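Local structure of dinoflagellate luciferase (Lingulodinium polyedrum, 1VPR) at residues L106-F111 with R259-F264; T158-G163 with I209-D214; R328-T333 with P340-D345. The protein catalyses, as the third of three homologous luciferase domains, the oxidation of dinoflagellate luciferin, an open tetrapyrrole, by molecular oxygen, with emission of blue light. All blocks are in the same frame, centred on the assembly; numbering follows the deposited sequence.

Interaction 1 (L106-F111 with R259-F264)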
ATOM      1  N   LEU A 106     -14.789  -6.994  11.956  1.00 19.21           N
ATOM      2  CA  LEU A 106     -14.214  -6.252  10.828  1.00 20.67           C
ATOM      3  C   LEU A 106     -14.979  -4.996  10.448  1.00 20.83           C
ATOM      4  O   LEU A 106     -16.193  -4.905  10.652  1.00 19.26           O
ATOM      5  CB  LEU A 106     -14.099  -7.146   9.607  1.00 20.11           C
ATOM      6  CG  LEU A 106     -13.035  -8.209   9.757  1.00 22.88           C
ATOM      7  CD1 LEU A 106     -13.227  -9.215   8.643  1.00 26.44           C
ATOM      8  CD2 LEU A 106     -11.655  -7.568   9.690  1.00 24.61           C
ATOM      9  N   CYS A 107     -14.240  -4.040   9.889  1.00 17.95           N
ATOM     10  CA  CYS A 107     -14.765  -2.751   9.459  1.00 17.90           C
ATOM     11  C   CYS A 107     -15.882  -2.908   8.451  1.00 16.10           C
ATOM     12  O   CYS A 107     -16.082  -3.986   7.885  1.00 17.27           O
ATOM     13  CB  CYS A 107     -13.638  -1.915   8.827  1.00 16.99           C
ATOM     14  SG  CYS A 107     -12.833  -2.781   7.421  1.00 18.21           S
ATOM     15  N   PHE A 108     -16.601  -1.814   8.234  1.00 18.27           N
ATOM     16  CA  PHE A 108     -17.722  -1.757   7.283  1.00 18.40           C
ATOM     17  C   PHE A 108     -18.768  -2.835   7.587  1.00 19.41           C
ATOM     18  O   PHE A 108     -19.413  -3.350   6.678  1.00 19.76           O
ATOM     19  CB  PHE A 108     -17.220  -1.921   5.841  1.00 18.30           C
ATOM     20  CG  PHE A 108     -16.451  -0.727   5.314  1.00 19.58           C
ATOM     21  CD1 PHE A 108     -15.063  -0.717   5.333  1.00 18.98           C
ATOM     22  CD2 PHE A 108     -17.128   0.392   4.805  1.00 18.87           C
ATOM     23  CE1 PHE A 108     -14.345   0.389   4.858  1.00 18.78           C
ATOM     24  CE2 PHE A 108     -16.418   1.506   4.327  1.00 19.71           C
ATOM     25  CZ  PHE A 108     -15.018   1.499   4.355  1.00 19.05           C
ATOM     26  N   ASN A 109     -18.931  -3.149   8.871  1.00 20.72           N
ATOM     27  CA  ASN A 109     -19.870  -4.186   9.304  1.00 24.16           C
ATOM     28  C   ASN A 109     -19.509  -5.497   8.625  1.00 23.12           C
ATOM     29  O   ASN A 109     -20.358  -6.163   8.035  1.00 23.36           O
ATOM     30  CB  ASN A 109     -21.305  -3.782   8.963  1.00 25.20           C
ATOM     31  CG  ASN A 109     -21.800  -2.674   9.860  1.00 29.67           C
ATOM     32  OD1 ASN A 109     -21.670  -2.761  11.089  1.00 30.27           O
ATOM     33  ND2 ASN A 109     -22.363  -1.622   9.267  1.00 30.71           N
ATOM     34  N   ASN A 110     -18.225  -5.849   8.720  1.00 21.83           N
ATOM     35  CA  ASN A 110     -17.684  -7.052   8.113  1.00 20.52           C
ATOM     36  C   ASN A 110     -17.854  -6.999   6.621  1.00 21.68           C
ATOM     37  O   ASN A 110     -18.177  -8.008   5.971  1.00 21.68           O
ATOM     38  CB  ASN A 110     -18.353  -8.294   8.662  1.00 23.13           C
ATOM     39  CG  ASN A 110     -18.037  -8.509  10.097  1.00 24.56           C
ATOM     40  OD1 ASN A 110     -16.862  -8.616  10.476  1.00 27.79           O
ATOM     41  ND2 ASN A 110     -19.076  -8.565  10.929  1.00 26.79           N
ATOM     42  N   PHE A 111     -17.616  -5.805   6.089  1.00 18.26           N
ATOM     43  CA  PHE A 111     -17.719  -5.535   4.678  1.00 20.11           C
ATOM     44  C   PHE A 111     -19.124  -5.739   4.095  1.00 20.60           C
ATOM     45  O   PHE A 111     -19.283  -5.797   2.873  1.00 19.64           O
ATOM     46  CB  PHE A 111     -16.686  -6.388   3.933  1.00 20.66           C
ATOM     47  CG  PHE A 111     -15.256  -6.107   4.358  1.00 17.83           C
ATOM     48  CD1 PHE A 111     -14.511  -7.068   5.023  1.00 19.19           C
ATOM     49  CD2 PHE A 111     -14.658  -4.892   4.053  1.00 17.52           C
ATOM     50  CE1 PHE A 111     -13.169  -6.828   5.375  1.00 18.45           C
ATOM     51  CE2 PHE A 111     -13.311  -4.640   4.405  1.00 17.46           C
ATOM     52  CZ  PHE A 111     -12.574  -5.618   5.064  1.00 15.26           C
ATOM     53  N   ARG A 259      -6.646   0.883  15.399  1.00 15.75           N
ATOM     54  CA  ARG A 259      -7.129   0.429  14.109  1.00 13.17           C
ATOM     55  C   ARG A 259      -7.308   1.537  13.090  1.00 13.65           C
ATOM     56  O   ARG A 259      -7.784   2.617  13.408  1.00 12.54           O
ATOM     57  CB  ARG A 259      -8.484  -0.323  14.265  1.00 15.61           C
ATOM     58  CG  ARG A 259      -9.019  -0.809  12.923  1.00 15.81           C
ATOM     59  CD  ARG A 259     -10.189  -1.790  13.033  1.00 20.07           C
ATOM     60  NE  ARG A 259     -11.324  -1.199  13.725  1.00 17.64           N
ATOM     61  CZ  ARG A 259     -12.570  -1.637  13.590  1.00 20.61           C
ATOM     62  NH1 ARG A 259     -12.826  -2.661  12.783  1.00 16.46           N
ATOM     63  NH2 ARG A 259     -13.550  -1.068  14.280  1.00 19.58           N
ATOM     64  N   LYS A 260      -6.915   1.270  11.855  1.00 13.28           N
ATOM     65  CA  LYS A 260      -7.135   2.229  10.777  1.00 14.84           C
ATOM     66  C   LYS A 260      -8.171   1.594   9.868  1.00 12.98           C
ATOM     67  O   LYS A 260      -8.182   0.365   9.680  1.00 14.54           O
ATOM     68  CB  LYS A 260      -5.876   2.457   9.929  1.00 13.20           C
ATOM     69  CG  LYS A 260      -4.714   3.106  10.639  1.00 12.66           C
ATOM     70  CD  LYS A 260      -3.667   3.469   9.575  1.00 11.58           C
ATOM     71  CE  LYS A 260      -3.162   2.206   8.834  1.00 12.38           C
ATOM     72  NZ  LYS A 260      -2.123   2.568   7.846  1.00 14.45           N
ATOM     73  N   ILE A 261      -9.043   2.414   9.309  1.00 13.84           N
ATOM     74  CA  ILE A 261     -10.074   1.932   8.378  1.00 13.86           C
ATOM     75  C   ILE A 261     -10.022   2.830   7.150  1.00 12.40           C
ATOM     76  O   ILE A 261      -9.997   4.060   7.256  1.00 12.76           O
ATOM     77  CB  ILE A 261     -11.491   1.994   8.996  1.00 16.68           C
ATOM     78  CG1 ILE A 261     -11.545   1.102  10.234  1.00 17.46           C
ATOM     79  CG2 ILE A 261     -12.527   1.509   7.962  1.00 18.01           C
ATOM     80  CD1 ILE A 261     -12.868   1.168  10.980  1.00 23.23           C
ATOM     81  N   GLY A 262     -10.012   2.227   5.972  1.00 10.20           N
ATOM     82  CA  GLY A 262      -9.916   3.042   4.768  1.00 12.10           C
ATOM     83  C   GLY A 262     -10.435   2.349   3.536  1.00 10.78           C
ATOM     84  O   GLY A 262     -11.105   1.313   3.611  1.00 13.10           O
ATOM     85  N   PHE A 263     -10.135   2.912   2.389  1.00 12.52           N
ATOM     86  CA  PHE A 263     -10.590   2.320   1.143  1.00 12.96           C
ATOM     87  C   PHE A 263      -9.692   2.865   0.060  1.00 14.35           C
ATOM     88  O   PHE A 263      -9.058   3.913   0.252  1.00 13.24           O
ATOM     89  CB  PHE A 263     -12.030   2.746   0.842  1.00 13.07           C
ATOM     90  CG  PHE A 263     -12.180   4.211   0.645  1.00 14.10           C
ATOM     91  CD1 PHE A 263     -12.289   5.071   1.747  1.00 12.82           C
ATOM     92  CD2 PHE A 263     -12.173   4.753  -0.639  1.00 13.94           C
ATOM     93  CE1 PHE A 263     -12.390   6.441   1.563  1.00 12.42           C
ATOM     94  CE2 PHE A 263     -12.268   6.135  -0.829  1.00 13.50           C
ATOM     95  CZ  PHE A 263     -12.379   6.969   0.256  1.00 12.67           C
ATOM     96  N   PHE A 264      -9.640   2.165  -1.073  1.00 14.23           N
ATOM     97  CA  PHE A 264      -8.838   2.603  -2.206  1.00 14.53           C
ATOM     98  C   PHE A 264      -9.621   2.344  -3.471  1.00 14.89           C
ATOM     99  O   PHE A 264     -10.065   1.231  -3.691  1.00 13.69           O
ATOM    100  CB  PHE A 264      -7.508   1.841  -2.304  1.00 13.39           C
ATOM    101  CG  PHE A 264      -6.544   2.172  -1.217  1.00 15.74           C
ATOM    102  CD1 PHE A 264      -6.621   1.542   0.009  1.00 16.16           C
ATOM    103  CD2 PHE A 264      -5.619   3.195  -1.390  1.00 15.81           C
ATOM    104  CE1 PHE A 264      -5.801   1.931   1.062  1.00 16.97           C
ATOM    105  CE2 PHE A 264      -4.794   3.586  -0.348  1.00 15.90           C
ATOM    106  CZ  PHE A 264      -4.887   2.959   0.882  1.00 17.25           C
TER
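C107 N and R259 NH1 converge on one acceptor, carboxylate oxygen OE1 of E276, which takes a hydrogen bond from the first and a salt bridge from the second. C107 N and R259 NH1 themselves lie 3.5 Å apart, as expected on one acceptor. This shared acceptor joins a single helical turn to strand 259-266 of the calycin β-barrel. The turn is left-handed: F108 to F111 all have positive phi, and N110 N and F111 N bond back to the carbonyls of L106 and C107. R259 reaches E276 with a chain that bends about CG–CD (chi3 60°), and its NH2 has a second carboxylate partner in E256. I261 CD1 lies over the centre of this guanidinium, 3.8 Å above its plane, so the arginine is held by charge at its nitrogens and by an apolar methyl on one face.

I261 also supplies the apolar half of the contact. Its CG2 rests 3.7 Å from C107 CB and 3.8 Å from F108 CE1, so that one methyl touches both residues. C107 SG stands between its own N and carbonyl carbon (chi1 57°), leaving CB to meet the isoleucine. The F108 and I261 side chains run past one another with opposite headings, and R274 of the adjoining strand 271-282 makes a cation-pi contact with the aromatic ring. The interface is a buried example of a short turn laid on a barrel strand without direct backbone pairing. At its far end G262 O sits at the edge of the F108 ring, near its plane and 3.6 Å from CE1.

Interaction 2 (T158-G163 with I209-D214)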
ATOM      1  N   THR A 158      -1.077   7.105  21.503  1.00 18.96           N
ATOM      2  CA  THR A 158       0.192   6.431  21.710  1.00 19.68           C
ATOM      3  C   THR A 158       1.023   6.098  20.469  1.00 19.65           C
ATOM      4  O   THR A 158       2.056   5.449  20.602  1.00 19.28           O
ATOM      5  CB  THR A 158      -0.016   5.123  22.515  1.00 20.90           C
ATOM      6  OG1 THR A 158      -0.753   4.183  21.727  1.00 19.66           O
ATOM      7  CG2 THR A 158      -0.802   5.409  23.802  1.00 24.10           C
ATOM      8  N   ASN A 159       0.585   6.529  19.283  1.00 18.46           N
ATOM      9  CA  ASN A 159       1.309   6.241  18.036  1.00 16.94           C
ATOM     10  C   ASN A 159       1.767   4.784  17.964  1.00 16.09           C
ATOM     11  O   ASN A 159       2.951   4.491  17.747  1.00 16.95           O
ATOM     12  CB  ASN A 159       2.521   7.164  17.931  1.00 16.92           C
ATOM     13  CG  ASN A 159       2.139   8.612  17.990  1.00 19.05           C
ATOM     14  OD1 ASN A 159       1.158   9.034  17.372  1.00 21.40           O
ATOM     15  ND2 ASN A 159       2.910   9.395  18.722  1.00 18.90           N
ATOM     16  N   PRO A 160       0.824   3.844  18.102  1.00 15.60           N
ATOM     17  CA  PRO A 160       1.113   2.416  18.072  1.00 14.63           C
ATOM     18  C   PRO A 160       1.634   1.825  16.766  1.00 12.88           C
ATOM     19  O   PRO A 160       2.216   0.746  16.777  1.00 13.78           O
ATOM     20  CB  PRO A 160      -0.218   1.798  18.510  1.00 16.80           C
ATOM     21  CG  PRO A 160      -1.209   2.732  17.909  1.00 14.86           C
ATOM     22  CD  PRO A 160      -0.625   4.083  18.240  1.00 13.20           C
ATOM     23  N   LEU A 161       1.408   2.508  15.646  1.00 12.39           N
ATOM     24  CA  LEU A 161       1.860   2.034  14.343  1.00 11.86           C
ATOM     25  C   LEU A 161       3.328   2.386  14.072  1.00 12.98           C
ATOM     26  O   LEU A 161       3.968   1.784  13.198  1.00 13.84           O
ATOM     27  CB  LEU A 161       1.002   2.658  13.244  1.00 15.28           C
ATOM     28  CG  LEU A 161      -0.514   2.610  13.489  1.00 15.61           C
ATOM     29  CD1 LEU A 161      -1.249   3.277  12.328  1.00 18.00           C
ATOM     30  CD2 LEU A 161      -0.947   1.166  13.650  1.00 19.42           C
ATOM     31  N   HIS A 162       3.853   3.356  14.817  1.00 11.91           N
ATOM     32  CA  HIS A 162       5.227   3.823  14.648  1.00 13.15           C
ATOM     33  C   HIS A 162       6.240   2.681  14.833  1.00 14.56           C
ATOM     34  O   HIS A 162       6.280   2.038  15.875  1.00 14.35           O
ATOM     35  CB  HIS A 162       5.505   4.928  15.663  1.00 14.45           C
ATOM     36  CG  HIS A 162       6.698   5.770  15.345  1.00 13.60           C
ATOM     37  ND1 HIS A 162       6.628   6.866  14.518  1.00 14.49           N
ATOM     38  CD2 HIS A 162       7.972   5.726  15.804  1.00 14.64           C
ATOM     39  CE1 HIS A 162       7.804   7.469  14.482  1.00 10.27           C
ATOM     40  NE2 HIS A 162       8.636   6.800  15.256  1.00 13.88           N
ATOM     41  N   GLY A 163       7.055   2.434  13.812  1.00 15.10           N
ATOM     42  CA  GLY A 163       8.058   1.384  13.903  1.00 13.46           C
ATOM     43  C   GLY A 163       8.235   0.647  12.592  1.00 13.28           C
ATOM     44  O   GLY A 163       7.756   1.095  11.537  1.00 13.79           O
ATOM     45  N   ILE A 209       6.723   2.859   9.510  1.00 12.41           N
ATOM     46  CA  ILE A 209       5.720   3.891   9.713  1.00 10.69           C
ATOM     47  C   ILE A 209       6.169   4.913  10.730  1.00 12.19           C
ATOM     48  O   ILE A 209       6.682   4.568  11.803  1.00 12.77           O
ATOM     49  CB  ILE A 209       4.399   3.264  10.234  1.00 12.52           C
ATOM     50  CG1 ILE A 209       3.870   2.252   9.235  1.00 10.98           C
ATOM     51  CG2 ILE A 209       3.338   4.352  10.492  1.00  8.76           C
ATOM     52  CD1 ILE A 209       2.678   1.416   9.806  1.00 14.96           C
ATOM     53  N   ASN A 210       5.988   6.172  10.381  1.00 10.46           N
ATOM     54  CA  ASN A 210       6.280   7.266  11.278  1.00 12.69           C
ATOM     55  C   ASN A 210       4.859   7.694  11.558  1.00 13.06           C
ATOM     56  O   ASN A 210       4.113   8.002  10.617  1.00 13.25           O
ATOM     57  CB  ASN A 210       7.002   8.405  10.558  1.00 12.51           C
ATOM     58  CG  ASN A 210       8.504   8.270  10.631  1.00 14.69           C
ATOM     59  OD1 ASN A 210       9.129   8.690  11.613  1.00  9.56           O
ATOM     60  ND2 ASN A 210       9.093   7.666   9.606  1.00 10.96           N
ATOM     61  N   GLN A 211       4.468   7.710  12.822  1.00 13.92           N
ATOM     62  CA  GLN A 211       3.109   8.121  13.158  1.00 13.29           C
ATOM     63  C   GLN A 211       3.112   9.215  14.210  1.00 14.35           C
ATOM     64  O   GLN A 211       3.789   9.092  15.229  1.00 14.28           O
ATOM     65  CB  GLN A 211       2.283   6.932  13.670  1.00 12.57           C
ATOM     66  CG  GLN A 211       0.944   7.385  14.331  1.00 13.11           C
ATOM     67  CD  GLN A 211       0.035   6.248  14.770  1.00 14.10           C
ATOM     68  OE1 GLN A 211       0.494   5.181  15.176  1.00 15.01           O
ATOM     69  NE2 GLN A 211      -1.275   6.481  14.713  1.00 14.57           N
ATOM     70  N   PHE A 212       2.382  10.299  13.943  1.00 13.85           N
ATOM     71  CA  PHE A 212       2.264  11.375  14.916  1.00 16.57           C
ATOM     72  C   PHE A 212       0.760  11.685  14.985  1.00 13.36           C
ATOM     73  O   PHE A 212       0.249  12.493  14.218  1.00 12.70           O
ATOM     74  CB  PHE A 212       3.028  12.621  14.468  1.00 16.95           C
ATOM     75  CG  PHE A 212       3.031  13.728  15.514  1.00 25.07           C
ATOM     76  CD1 PHE A 212       3.928  13.698  16.585  1.00 26.97           C
ATOM     77  CD2 PHE A 212       2.132  14.807  15.418  1.00 27.36           C
ATOM     78  CE1 PHE A 212       3.939  14.728  17.549  1.00 28.02           C
ATOM     79  CE2 PHE A 212       2.137  15.835  16.369  1.00 27.01           C
ATOM     80  CZ  PHE A 212       3.045  15.791  17.432  1.00 27.67           C
ATOM     81  N   GLY A 213       0.058  11.023  15.891  1.00 14.68           N
ATOM     82  CA  GLY A 213      -1.377  11.249  15.996  1.00 13.21           C
ATOM     83  C   GLY A 213      -2.110  10.748  14.758  1.00 12.78           C
ATOM     84  O   GLY A 213      -2.048   9.560  14.424  1.00 14.44           O
ATOM     85  N   ASP A 214      -2.765  11.663  14.053  1.00 13.27           N
ATOM     86  CA  ASP A 214      -3.522  11.312  12.861  1.00 16.04           C
ATOM     87  C   ASP A 214      -2.770  11.532  11.541  1.00 16.43           C
ATOM     88  O   ASP A 214      -3.378  11.498  10.456  1.00 15.53           O
ATOM     89  CB  ASP A 214      -4.842  12.094  12.846  1.00 16.20           C
ATOM     90  CG  ASP A 214      -4.631  13.595  12.927  1.00 20.00           C
ATOM     91  OD1 ASP A 214      -5.618  14.352  12.876  1.00 19.92           O
ATOM     92  OD2 ASP A 214      -3.472  14.033  13.043  1.00 18.69           O
TER
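A β-turn folded against the end of an antiparallel strand pair joins T158-G163 to I209-D214, where strand 163-169 of the calycin barrel begins beside the end of strand 206-212. G163 and I209 form a regular hydrogen-bonded pair, with G163 N to I209 O at 3.0 Å and I209 N to G163 O at 2.9 Å. The backbone of G163 (phi 143°) would drive a side chain into the preceding carbonyl, which accounts for glycine at this entry to the strand. Just before G163 the chain makes a type I turn from N159 to H162, and there side chains take over the bonding.

H162 ND1 accepts Q211 N at 2.9 Å, with the donor in the imidazole plane. CG of H162 is anti to the backbone N (chi1 -162°); I209 O lies over one face of the ring and is also met by H162 CA in a CA-H...O contact. In return, Q211 sends its extended side chain to the turn: OE1 takes the N-H of L161 at 2.9 Å, nearly along the C=O axis, while NE2 donates to G213 O within its own segment. One amide thus ties the turn to the strand end. L161 CB and CG lie close beside the same OE1, and L161 O, bonded to W165 NE1, lies 3.3 Å from I209 CB. In the last bond the acceptor is again a side chain of the turn: N159 OD1 takes G213 N at 2.7 Å in a nearly straight bond (170°), the donor tilted a little from the carbonyl plane.

Interaction 3 (R328-T333 with P340-D345)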
ATOM      1  N   ARG A 328     -15.411  19.173  -4.872  1.00 22.18           N
ATOM      2  CA  ARG A 328     -16.658  19.241  -4.110  1.00 23.63           C
ATOM      3  C   ARG A 328     -16.513  18.979  -2.621  1.00 23.45           C
ATOM      4  O   ARG A 328     -16.308  17.839  -2.195  1.00 22.17           O
ATOM      5  CB  ARG A 328     -17.698  18.265  -4.691  1.00 27.22           C
ATOM      6  CG  ARG A 328     -19.058  18.369  -3.987  1.00 31.60           C
ATOM      7  CD  ARG A 328     -20.111  17.372  -4.477  1.00 33.66           C
ATOM      8  NE  ARG A 328     -21.293  17.399  -3.611  1.00 36.76           N
ATOM      9  CZ  ARG A 328     -22.344  16.581  -3.725  1.00 36.97           C
ATOM     10  NH1 ARG A 328     -23.364  16.688  -2.880  1.00 33.99           N
ATOM     11  NH2 ARG A 328     -22.377  15.662  -4.684  1.00 37.68           N
ATOM     12  N   ASP A 329     -16.639  20.032  -1.820  1.00 22.86           N
ATOM     13  CA  ASP A 329     -16.543  19.897  -0.373  1.00 21.84           C
ATOM     14  C   ASP A 329     -17.637  18.968   0.138  1.00 23.39           C
ATOM     15  O   ASP A 329     -18.739  18.931  -0.422  1.00 24.37           O
ATOM     16  CB  ASP A 329     -16.727  21.257   0.300  1.00 22.82           C
ATOM     17  CG  ASP A 329     -15.547  22.197   0.102  1.00 22.50           C
ATOM     18  OD1 ASP A 329     -15.708  23.391   0.433  1.00 21.06           O
ATOM     19  OD2 ASP A 329     -14.469  21.772  -0.362  1.00 20.86           O
ATOM     20  N   ASN A 330     -17.334  18.212   1.197  1.00 23.20           N
ATOM     21  CA  ASN A 330     -18.300  17.316   1.825  1.00 23.41           C
ATOM     22  C   ASN A 330     -19.076  16.447   0.842  1.00 25.72           C
ATOM     23  O   ASN A 330     -20.308  16.316   0.937  1.00 23.97           O
ATOM     24  CB  ASN A 330     -19.251  18.148   2.695  1.00 24.35           C
ATOM     25  CG  ASN A 330     -18.496  19.042   3.673  1.00 27.48           C
ATOM     26  OD1 ASN A 330     -17.656  18.566   4.436  1.00 29.63           O
ATOM     27  ND2 ASN A 330     -18.778  20.338   3.645  1.00 27.19           N
ATOM     28  N   ALA A 331     -18.347  15.841  -0.096  1.00 24.47           N
ATOM     29  CA  ALA A 331     -18.953  14.976  -1.090  1.00 24.09           C
ATOM     30  C   ALA A 331     -19.614  13.820  -0.332  1.00 24.38           C
ATOM     31  O   ALA A 331     -19.197  13.470   0.782  1.00 23.16           O
ATOM     32  CB  ALA A 331     -17.891  14.477  -2.072  1.00 23.98           C
ATOM     33  N   PRO A 332     -20.649  13.199  -0.930  1.00 23.35           N
ATOM     34  CA  PRO A 332     -21.365  12.102  -0.283  1.00 22.49           C
ATOM     35  C   PRO A 332     -20.863  10.678  -0.437  1.00 22.29           C
ATOM     36  O   PRO A 332     -20.055  10.364  -1.303  1.00 22.33           O
ATOM     37  CB  PRO A 332     -22.761  12.243  -0.869  1.00 25.15           C
ATOM     38  CG  PRO A 332     -22.444  12.546  -2.312  1.00 25.05           C
ATOM     39  CD  PRO A 332     -21.328  13.599  -2.181  1.00 24.47           C
ATOM     40  N   THR A 333     -21.401   9.822   0.420  1.00 23.46           N
ATOM     41  CA  THR A 333     -21.130   8.394   0.397  1.00 22.38           C
ATOM     42  C   THR A 333     -22.136   7.929  -0.646  1.00 23.42           C
ATOM     43  O   THR A 333     -22.916   8.731  -1.152  1.00 23.26           O
ATOM     44  CB  THR A 333     -21.495   7.713   1.740  1.00 23.32           C
ATOM     45  OG1 THR A 333     -22.913   7.840   1.973  1.00 23.12           O
ATOM     46  CG2 THR A 333     -20.729   8.351   2.904  1.00 19.37           C
ATOM     47  N   PRO A 340     -17.518  14.587   5.955  1.00 21.06           N
ATOM     48  CA  PRO A 340     -16.849  15.852   6.271  1.00 21.57           C
ATOM     49  C   PRO A 340     -15.376  16.084   5.954  1.00 22.43           C
ATOM     50  O   PRO A 340     -14.553  16.218   6.867  1.00 26.44           O
ATOM     51  CB  PRO A 340     -17.136  16.008   7.754  1.00 22.35           C
ATOM     52  CG  PRO A 340     -16.949  14.596   8.227  1.00 21.52           C
ATOM     53  CD  PRO A 340     -17.732  13.801   7.180  1.00 22.09           C
ATOM     54  N   THR A 341     -15.050  16.155   4.671  1.00 21.19           N
ATOM     55  CA  THR A 341     -13.689  16.434   4.232  1.00 19.91           C
ATOM     56  C   THR A 341     -13.806  17.445   3.103  1.00 19.60           C
ATOM     57  O   THR A 341     -14.595  17.246   2.178  1.00 21.87           O
ATOM     58  CB  THR A 341     -12.958  15.157   3.742  1.00 17.18           C
ATOM     59  OG1 THR A 341     -12.587  14.357   4.879  1.00 18.59           O
ATOM     60  CG2 THR A 341     -11.671  15.526   2.952  1.00 18.95           C
ATOM     61  N   LEU A 342     -13.056  18.541   3.203  1.00 20.21           N
ATOM     62  CA  LEU A 342     -13.061  19.599   2.198  1.00 18.99           C
ATOM     63  C   LEU A 342     -12.185  19.214   1.008  1.00 21.65           C
ATOM     64  O   LEU A 342     -11.113  18.605   1.164  1.00 21.02           O
ATOM     65  CB  LEU A 342     -12.556  20.923   2.799  1.00 20.89           C
ATOM     66  CG  LEU A 342     -13.311  21.375   4.061  1.00 23.22           C
ATOM     67  CD1 LEU A 342     -12.664  22.611   4.670  1.00 22.92           C
ATOM     68  CD2 LEU A 342     -14.787  21.630   3.697  1.00 22.27           C
ATOM     69  N   ALA A 343     -12.648  19.597  -0.178  1.00 20.26           N
ATOM     70  CA  ALA A 343     -11.967  19.308  -1.426  1.00 19.74           C
ATOM     71  C   ALA A 343     -10.821  20.270  -1.721  1.00 20.21           C
ATOM     72  O   ALA A 343     -10.795  20.914  -2.775  1.00 18.93           O
ATOM     73  CB  ALA A 343     -12.988  19.330  -2.562  1.00 19.93           C
ATOM     74  N   LYS A 344      -9.886  20.379  -0.781  1.00 19.44           N
ATOM     75  CA  LYS A 344      -8.719  21.245  -0.947  1.00 17.13           C
ATOM     76  C   LYS A 344      -7.519  20.442  -0.486  1.00 16.85           C
ATOM     77  O   LYS A 344      -7.566  19.760   0.544  1.00 18.61           O
ATOM     78  CB  LYS A 344      -8.855  22.512  -0.111  1.00 19.05           C
ATOM     79  N   ASP A 345      -6.446  20.480  -1.260  1.00 16.82           N
ATOM     80  CA  ASP A 345      -5.260  19.722  -0.878  1.00 14.99           C
ATOM     81  C   ASP A 345      -4.534  20.375   0.302  1.00 13.30           C
ATOM     82  O   ASP A 345      -4.326  21.573   0.313  1.00 13.54           O
ATOM     83  CB  ASP A 345      -4.307  19.606  -2.066  1.00 14.28           C
ATOM     84  CG  ASP A 345      -4.853  18.745  -3.184  1.00 16.07           C
ATOM     85  OD1 ASP A 345      -4.165  18.694  -4.223  1.00 16.19           O
ATOM     86  OD2 ASP A 345      -5.929  18.100  -3.051  1.00 14.78           O
TER
HETATM   87  O   HOH W   1     -15.994  15.080   1.205  1.00 17.33           O
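An inverse gamma turn centred on A343 lies where the irregular segments R328-T333 and P340-D345, both in the loop that follows helix 321-324, come together. D329 reaches across to it: its OD2 accepts A343 N at 2.8 Å, approached on the anti side of the carboxylate and somewhat out of its plane. CG of D329, anti to the carbonyl carbon (chi1 -71°), meets L342 CD2 at 3.7 Å, while A343 CB abuts R328 N at 3.4 Å.

The second link belongs to the backbone. N330 N donates to T341 O at 3.1 Å from above the carbonyl plane, and a water also donates to T341 O, at 2.8 Å, while weakly accepting A331 N. One carbonyl thereby serves two donors and joins successive residues of the facing segment. N330 OD1 rests 3.4 Å from P340 CA.

D329 and L342 are exposed, whereas T341 and A343 are buried. Around the contact, T341 OG1 bonds to G235 O, in the connection between strands 229-233 and 237-241, and D345 OD1 forms a salt bridge with K134 NZ and OD2 a hydrogen bond with Y322 N of helix 321-324.

Overall arrangement
All three interactions fall in the catalytic domain, but they hold different parts of it. Interactions 1 and 2 reach the same ten-stranded antiparallel sheet of the barrel, through strand 259-266 and through strands 163-169 and 206-212. Their centres are about 19 Å apart, yet they touch, K260 CD packing on L161 CD1 at 3.7 Å. Along the chain, both segments of interaction 2 fall between those of interaction 1. Interaction 3 comes later, its centre about 20 Å and 25 Å from those of interactions 1 and 2, and touches neither. The set illustrates a barrel whose incoming segments are fixed to its strands, while the loop after helix 321-324 pairs with itself and is also tied to G235, K134 and Y322.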